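PDB 3LMD: geranylgeranyl pyrophosphate synthase from Corynebacterium glutamicum, which probably makes long-chain prenyl diphosphates by adding isopentenyl diphosphate units to an allylic diphosphate with the help of magnesium. Local coordinates for residues A[281-286]-A[298-303]; A[74-79]-A[103-108]. All blocks are in the same frame, centred on the assembly; numbering follows the deposited sequence.

Contact 1: A[281-286]-A[298-303]; sequences AELRDI and NHVLEL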
loop_
_atom_site.group_PDB
_atom_site.type_symbol
_atom_site.label_atom_id
_atom_site.label_comp_id
_atom_site.label_asym_id
_atom_site.label_seq_id
_atom_site.Cartn_x
_atom_site.Cartn_y
_atom_site.Cartn_z
ATOM N N ALA A 281 6.724 -34.279 -26.176
ATOM C CA ALA A 281 7.809 -34.953 -25.448
ATOM C C ALA A 281 9.120 -34.189 -25.513
ATOM O O ALA A 281 9.851 -34.084 -24.510
ATOM C CB ALA A 281 7.987 -36.437 -25.950
ATOM N N GLU A 282 9.428 -33.641 -26.684
ATOM C CA GLU A 282 10.667 -32.923 -26.872
ATOM C C GLU A 282 10.657 -31.588 -26.117
ATOM O O GLU A 282 11.675 -31.174 -25.560
ATOM C CB GLU A 282 10.966 -32.657 -28.358
ATOM C CG GLU A 282 12.384 -32.080 -28.526
ATOM C CD GLU A 282 12.861 -31.962 -29.966
ATOM O OE1 GLU A 282 12.153 -32.402 -30.906
ATOM O OE2 GLU A 282 13.967 -31.416 -30.155
ATOM N N LEU A 283 9.507 -30.920 -26.110
ATOM C CA LEU A 283 9.322 -29.697 -25.319
ATOM C C LEU A 283 9.456 -29.961 -23.818
ATOM O O LEU A 283 10.091 -29.165 -23.105
ATOM C CB LEU A 283 7.962 -29.022 -25.633
ATOM C CG LEU A 283 7.869 -28.273 -26.964
ATOM C CD1 LEU A 283 6.405 -27.916 -27.286
ATOM C CD2 LEU A 283 8.722 -27.006 -26.970
ATOM N N ARG A 284 8.867 -31.046 -23.332
ATOM C CA ARG A 284 9.006 -31.408 -21.915
ATOM C C ARG A 284 10.483 -31.642 -21.561
ATOM O O ARG A 284 10.950 -31.224 -20.505
ATOM C CB ARG A 284 8.159 -32.627 -21.531
ATOM C CG ARG A 284 6.629 -32.369 -21.455
ATOM C CD ARG A 284 5.817 -33.566 -20.915
ATOM N NE ARG A 284 5.790 -34.725 -21.834
ATOM C CZ ARG A 284 4.975 -34.857 -22.879
ATOM N NH1 ARG A 284 5.037 -35.945 -23.635
ATOM N NH2 ARG A 284 4.095 -33.909 -23.178
ATOM N N ASP A 285 11.205 -32.312 -22.449
ATOM C CA ASP A 285 12.639 -32.511 -22.281
ATOM C C ASP A 285 13.412 -31.193 -22.212
ATOM O O ASP A 285 14.289 -31.021 -21.372
ATOM C CB ASP A 285 13.185 -33.349 -23.429
ATOM C CG ASP A 285 14.601 -33.815 -23.180
ATOM O OD1 ASP A 285 14.863 -34.347 -22.078
ATOM O OD2 ASP A 285 15.449 -33.646 -24.084
ATOM N N ILE A 286 13.101 -30.265 -23.107
ATOM C CA ILE A 286 13.850 -29.026 -23.177
ATOM C C ILE A 286 13.484 -27.984 -22.112
ATOM O O ILE A 286 14.374 -27.340 -21.551
ATOM C CB ILE A 286 13.753 -28.387 -24.565
ATOM C CG1 ILE A 286 14.318 -29.351 -25.621
ATOM C CG2 ILE A 286 14.476 -27.029 -24.574
ATOM C CD1 ILE A 286 14.107 -28.902 -27.091
ATOM N N ASN A 298 15.137 -20.486 -30.389
ATOM C CA ASN A 298 14.673 -20.653 -31.748
ATOM C C ASN A 298 14.103 -22.064 -32.006
ATOM O O ASN A 298 13.107 -22.223 -32.708
ATOM C CB ASN A 298 15.816 -20.361 -32.722
ATOM C CG ASN A 298 15.361 -20.339 -34.165
ATOM O OD1 ASN A 298 14.462 -19.581 -34.532
ATOM N ND2 ASN A 298 15.984 -21.168 -34.997
ATOM N N HIS A 299 14.748 -23.078 -31.448
ATOM C CA HIS A 299 14.330 -24.452 -31.670
ATOM C C HIS A 299 12.981 -24.670 -30.963
ATOM O O HIS A 299 12.065 -25.254 -31.524
ATOM C CB HIS A 299 15.402 -25.428 -31.160
ATOM C CG HIS A 299 15.042 -26.874 -31.340
ATOM N ND1 HIS A 299 14.637 -27.394 -32.551
ATOM C CD2 HIS A 299 15.028 -27.905 -30.462
ATOM C CE1 HIS A 299 14.379 -28.685 -32.411
ATOM N NE2 HIS A 299 14.605 -29.021 -31.151
ATOM N N VAL A 300 12.864 -24.175 -29.737
ATOM C CA VAL A 300 11.599 -24.221 -29.007
ATOM C C VAL A 300 10.462 -23.501 -29.747
ATOM O O VAL A 300 9.369 -24.050 -29.897
ATOM C CB VAL A 300 11.739 -23.664 -27.593
ATOM C CG1 VAL A 300 10.355 -23.599 -26.904
ATOM C CG2 VAL A 300 12.692 -24.525 -26.800
ATOM N N LEU A 301 10.719 -22.287 -30.223
ATOM C CA LEU A 301 9.727 -21.567 -31.023
ATOM C C LEU A 301 9.314 -22.367 -32.262
ATOM O O LEU A 301 8.172 -22.313 -32.694
ATOM C CB LEU A 301 10.262 -20.194 -31.455
ATOM C CG LEU A 301 10.441 -19.139 -30.351
ATOM C CD1 LEU A 301 11.252 -17.932 -30.862
ATOM C CD2 LEU A 301 9.090 -18.686 -29.787
ATOM N N GLU A 302 10.248 -23.096 -32.860
ATOM C CA GLU A 302 9.881 -23.946 -34.000
ATOM C C GLU A 302 9.006 -25.117 -33.561
ATOM O O GLU A 302 7.968 -25.381 -34.179
ATOM C CB GLU A 302 11.134 -24.460 -34.740
ATOM C CG GLU A 302 10.829 -25.278 -35.980
ATOM C CD GLU A 302 9.899 -24.557 -36.955
ATOM O OE1 GLU A 302 10.117 -23.348 -37.202
ATOM O OE2 GLU A 302 8.954 -25.200 -37.482
ATOM N N LEU A 303 9.400 -25.810 -32.488
ATOM C CA LEU A 303 8.567 -26.873 -31.924
ATOM C C LEU A 303 7.142 -26.375 -31.571
ATOM O O LEU A 303 6.155 -27.020 -31.885
ATOM C CB LEU A 303 9.239 -27.452 -30.666
ATOM C CG LEU A 303 10.532 -28.254 -30.943
ATOM C CD1 LEU A 303 11.210 -28.601 -29.628
ATOM C CD2 LEU A 303 10.184 -29.525 -31.700
#

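Contact 2: A[74-79]-A[103-108]; sequences GKRFRP and VVEITH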
loop_
_atom_site.group_PDB
_atom_site.type_symbol
_atom_site.label_atom_id
_atom_site.label_comp_id
_atom_site.label_asym_id
_atom_site.label_seq_id
_atom_site.Cartn_x
_atom_site.Cartn_y
_atom_site.Cartn_z
ATOM N N GLY A 74 0.292 8.129 -22.763
ATOM C CA GLY A 74 -0.483 8.170 -23.999
ATOM C C GLY A 74 -1.961 8.028 -23.675
ATOM O O GLY A 74 -2.564 8.941 -23.109
ATOM N N LYS A 75 -2.550 6.883 -24.020
ATOM C CA LYS A 75 -3.955 6.629 -23.679
ATOM C C LYS A 75 -4.130 5.532 -22.619
ATOM O O LYS A 75 -3.549 4.449 -22.711
ATOM C CB LYS A 75 -4.806 6.369 -24.931
ATOM C CG LYS A 75 -5.168 7.646 -25.682
ATOM C CD LYS A 75 -6.294 7.429 -26.673
ATOM C CE LYS A 75 -6.766 8.759 -27.246
ATOM N NZ LYS A 75 -8.029 8.615 -28.020
ATOM N N ARG A 76 -4.928 5.847 -21.607
ATOM C CA ARG A 76 -5.080 5.013 -20.410
ATOM C C ARG A 76 -6.339 4.145 -20.525
ATOM O O ARG A 76 -7.464 4.624 -20.347
ATOM C CB ARG A 76 -5.189 5.933 -19.207
ATOM C CG ARG A 76 -4.033 6.956 -19.103
ATOM C CD ARG A 76 -4.023 7.657 -17.751
ATOM N NE ARG A 76 -2.926 8.617 -17.662
ATOM C CZ ARG A 76 -1.716 8.330 -17.183
ATOM N NH1 ARG A 76 -0.780 9.270 -17.159
ATOM N NH2 ARG A 76 -1.452 7.112 -16.699
ATOM N N PHE A 77 -6.157 2.862 -20.818
ATOM C CA PHE A 77 -7.312 1.993 -21.092
ATOM C C PHE A 77 -8.311 1.860 -19.931
ATOM O O PHE A 77 -9.542 1.850 -20.138
ATOM C CB PHE A 77 -6.869 0.582 -21.504
ATOM C CG PHE A 77 -8.035 -0.335 -21.709
ATOM C CD1 PHE A 77 -8.449 -1.206 -20.711
ATOM C CD2 PHE A 77 -8.783 -0.255 -22.873
ATOM C CE1 PHE A 77 -9.584 -2.017 -20.890
ATOM C CE2 PHE A 77 -9.892 -1.054 -23.056
ATOM C CZ PHE A 77 -10.298 -1.934 -22.065
ATOM N N ARG A 78 -7.805 1.701 -18.712
ATOM C CA ARG A 78 -8.718 1.447 -17.580
ATOM C C ARG A 78 -9.675 2.607 -17.297
ATOM O O ARG A 78 -10.891 2.383 -17.125
ATOM C CB ARG A 78 -7.939 1.044 -16.335
ATOM C CG ARG A 78 -7.201 -0.270 -16.564
ATOM C CD ARG A 78 -6.111 -0.559 -15.507
ATOM N NE ARG A 78 -5.434 -1.812 -15.852
ATOM C CZ ARG A 78 -4.503 -1.911 -16.798
ATOM N NH1 ARG A 78 -4.094 -0.825 -17.439
ATOM N NH2 ARG A 78 -3.930 -3.088 -17.059
ATOM N N PRO A 79 -9.150 3.844 -17.246
ATOM C CA PRO A 79 -10.126 4.932 -17.074
ATOM C C PRO A 79 -11.050 5.079 -18.283
ATOM O O PRO A 79 -12.226 5.385 -18.103
ATOM C CB PRO A 79 -9.263 6.190 -16.856
ATOM C CG PRO A 79 -7.806 5.758 -17.032
ATOM C CD PRO A 79 -7.741 4.266 -17.006
ATOM N N VAL A 103 -9.223 6.874 -9.487
ATOM C CA VAL A 103 -8.881 5.900 -8.451
ATOM C C VAL A 103 -8.396 4.601 -9.100
ATOM O O VAL A 103 -7.389 4.022 -8.670
ATOM C CB VAL A 103 -10.086 5.631 -7.528
ATOM C CG1 VAL A 103 -9.852 4.354 -6.644
ATOM C CG2 VAL A 103 -10.328 6.862 -6.612
ATOM N N VAL A 104 -9.106 4.140 -10.128
ATOM C CA VAL A 104 -8.676 2.919 -10.828
ATOM C C VAL A 104 -7.277 3.096 -11.396
ATOM O O VAL A 104 -6.406 2.218 -11.243
ATOM C CB VAL A 104 -9.667 2.506 -11.933
ATOM C CG1 VAL A 104 -9.099 1.344 -12.796
ATOM C CG2 VAL A 104 -11.002 2.109 -11.276
ATOM N N GLU A 105 -7.043 4.210 -12.069
ATOM C CA GLU A 105 -5.724 4.408 -12.676
ATOM C C GLU A 105 -4.587 4.545 -11.665
ATOM O O GLU A 105 -3.479 4.059 -11.913
ATOM C CB GLU A 105 -5.719 5.588 -13.654
ATOM C CG GLU A 105 -4.380 5.753 -14.343
ATOM C CD GLU A 105 -4.090 4.684 -15.408
ATOM O OE1 GLU A 105 -4.880 3.742 -15.582
ATOM O OE2 GLU A 105 -3.061 4.803 -16.113
ATOM N N ILE A 106 -4.856 5.203 -10.533
ATOM C CA ILE A 106 -3.833 5.352 -9.486
ATOM C C ILE A 106 -3.487 3.995 -8.920
ATOM O O ILE A 106 -2.331 3.698 -8.601
ATOM C CB ILE A 106 -4.352 6.252 -8.332
ATOM C CG1 ILE A 106 -4.352 7.739 -8.780
ATOM C CG2 ILE A 106 -3.453 6.060 -7.098
ATOM C CD1 ILE A 106 -5.087 8.692 -7.746
ATOM N N THR A 107 -4.504 3.161 -8.772
ATOM C CA THR A 107 -4.275 1.802 -8.254
ATOM C C THR A 107 -3.437 0.983 -9.208
ATOM O O THR A 107 -2.504 0.272 -8.787
ATOM C CB THR A 107 -5.611 1.102 -7.984
ATOM O OG1 THR A 107 -6.308 1.845 -6.969
ATOM C CG2 THR A 107 -5.384 -0.350 -7.487
ATOM N N HIS A 108 -3.750 1.109 -10.498
ATOM C CA HIS A 108 -2.932 0.505 -11.538
ATOM C C HIS A 108 -1.482 0.938 -11.424
ATOM O O HIS A 108 -0.581 0.098 -11.455
ATOM C CB HIS A 108 -3.504 0.855 -12.941
ATOM C CG HIS A 108 -2.605 0.486 -14.066
ATOM N ND1 HIS A 108 -2.144 -0.806 -14.255
ATOM C CD2 HIS A 108 -2.078 1.231 -15.068
ATOM C CE1 HIS A 108 -1.366 -0.833 -15.330
ATOM N NE2 HIS A 108 -1.305 0.390 -15.834
HETATM O O HOH W 1 -4.958 1.990 -17.711
#

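Contact 1: A[281-286]-A[298-303]
A chi1 of -172° puts CG of Glu282 anti to the backbone N, and the chain runs on extended beyond it; CG of His299 on the facing helix is also anti to its own N. The two side chains cross at about a right angle. His299 NE2 donates to Glu282 OE2 at 2.7 Å, and the N-H...O angle of 169° makes the bond nearly straight. The oxygen lies close to the imidazole plane, at the ring edge, but is itself met from above the carboxylate plane, and the carboxylate and ring are strongly inclined to each other. Leu303 CD1 sits 3.7 Å above one face of the imidazole, offset toward the rim, and together with the bond it would limit the turning of the ring. Ile286 CD1 approaches obliquely, 3.6 Å from His299 CD2. The other methyl of Leu303, CD2, lies 3.6 Å from Glu282 OE1, so this leucine backs both partners of the bond. The two segments form an antiparallel helical hairpin, their axes 10.5 Å apart at closest approach and 151° between directions, in the outer part of this all-helical polyprenyl synthase chain. Away from the polar pair the interface is apolar. Leu283 CD2 touches both Val300 CG1 and Leu303 CB, each at 3.8 Å, and the side chains of Leu283 and Leu303 slide past each other in opposite directions. Ile286 CG2 meets Val300 CG2 at 3.8 Å, again in opposite directions. Helix 294-306 also carries Glu302, a calcium ligand seen in this protein, with no ion bound to this chain. Leu283 reaches Ala272 and Leu273 of helix 267-274, and Val300 touches Leu260 of helix 258-262, which joins the hairpin to its neighbours.

Contact 2: A[74-79]-A[103-108]
Val104 opens the contact by pressing CG1 against Arg78 CB at 3.7 Å, at the root of the arginine chain. In Glu105 the bend at chi2 (73°) sets CD, and with it the carboxylate, toward 74-79, where its two oxygens serve different partners. OE2 accepts from Arg76 NH2 at 2.9 Å, a salt bridge in which NH2 meets OE2 on the anti side, with the oxygen near the guanidinium plane; Arg76 NE pairs with Glu48 of helix 34-55. Glu105 OE1 lies 3.2 Å from Pro79 CD and takes a bond from a water at 2.8 Å. That water also accepts from Arg78 N and Arg78 NH1, tying the carboxylate to the first turn of helix 77-86, whose N-cap position is Arg76. The segment 74-79 carries the Gly-Lys-x-x-Arg-Pro signature of trans-prenyltransferases, which in relatives lines the isopentenyl diphosphate pocket together with a histidine of the following helix. Arg78 and His108 are probably part of that pocket here: the Arg78 guanidinium lies flat on the His108 ring, planes 9° apart and centres 3.8 Å apart, with NH1 over the ring centre.

Contact 2 comes first along the chain and closes before contact 1 opens; both belong to the same polyprenyl synthase fold. Their centres are 38 Å apart, and their nearest atoms about 24 Å, with no touch between them. They share no helix: contact 2 joins helices 77-86 and 95-118, its centre about 10 Å from the centre of the chain, whereas contact 1 joins helices 278-286 and 294-306, its centre about 29 Å from the centre of the chain. Contact 2 uses the helix that carries Asp115, just before Asp119, of the first aspartate-rich motif, while contact 1 belongs to a peripheral hairpin carrying the separate calcium position of Glu302 and Ser305.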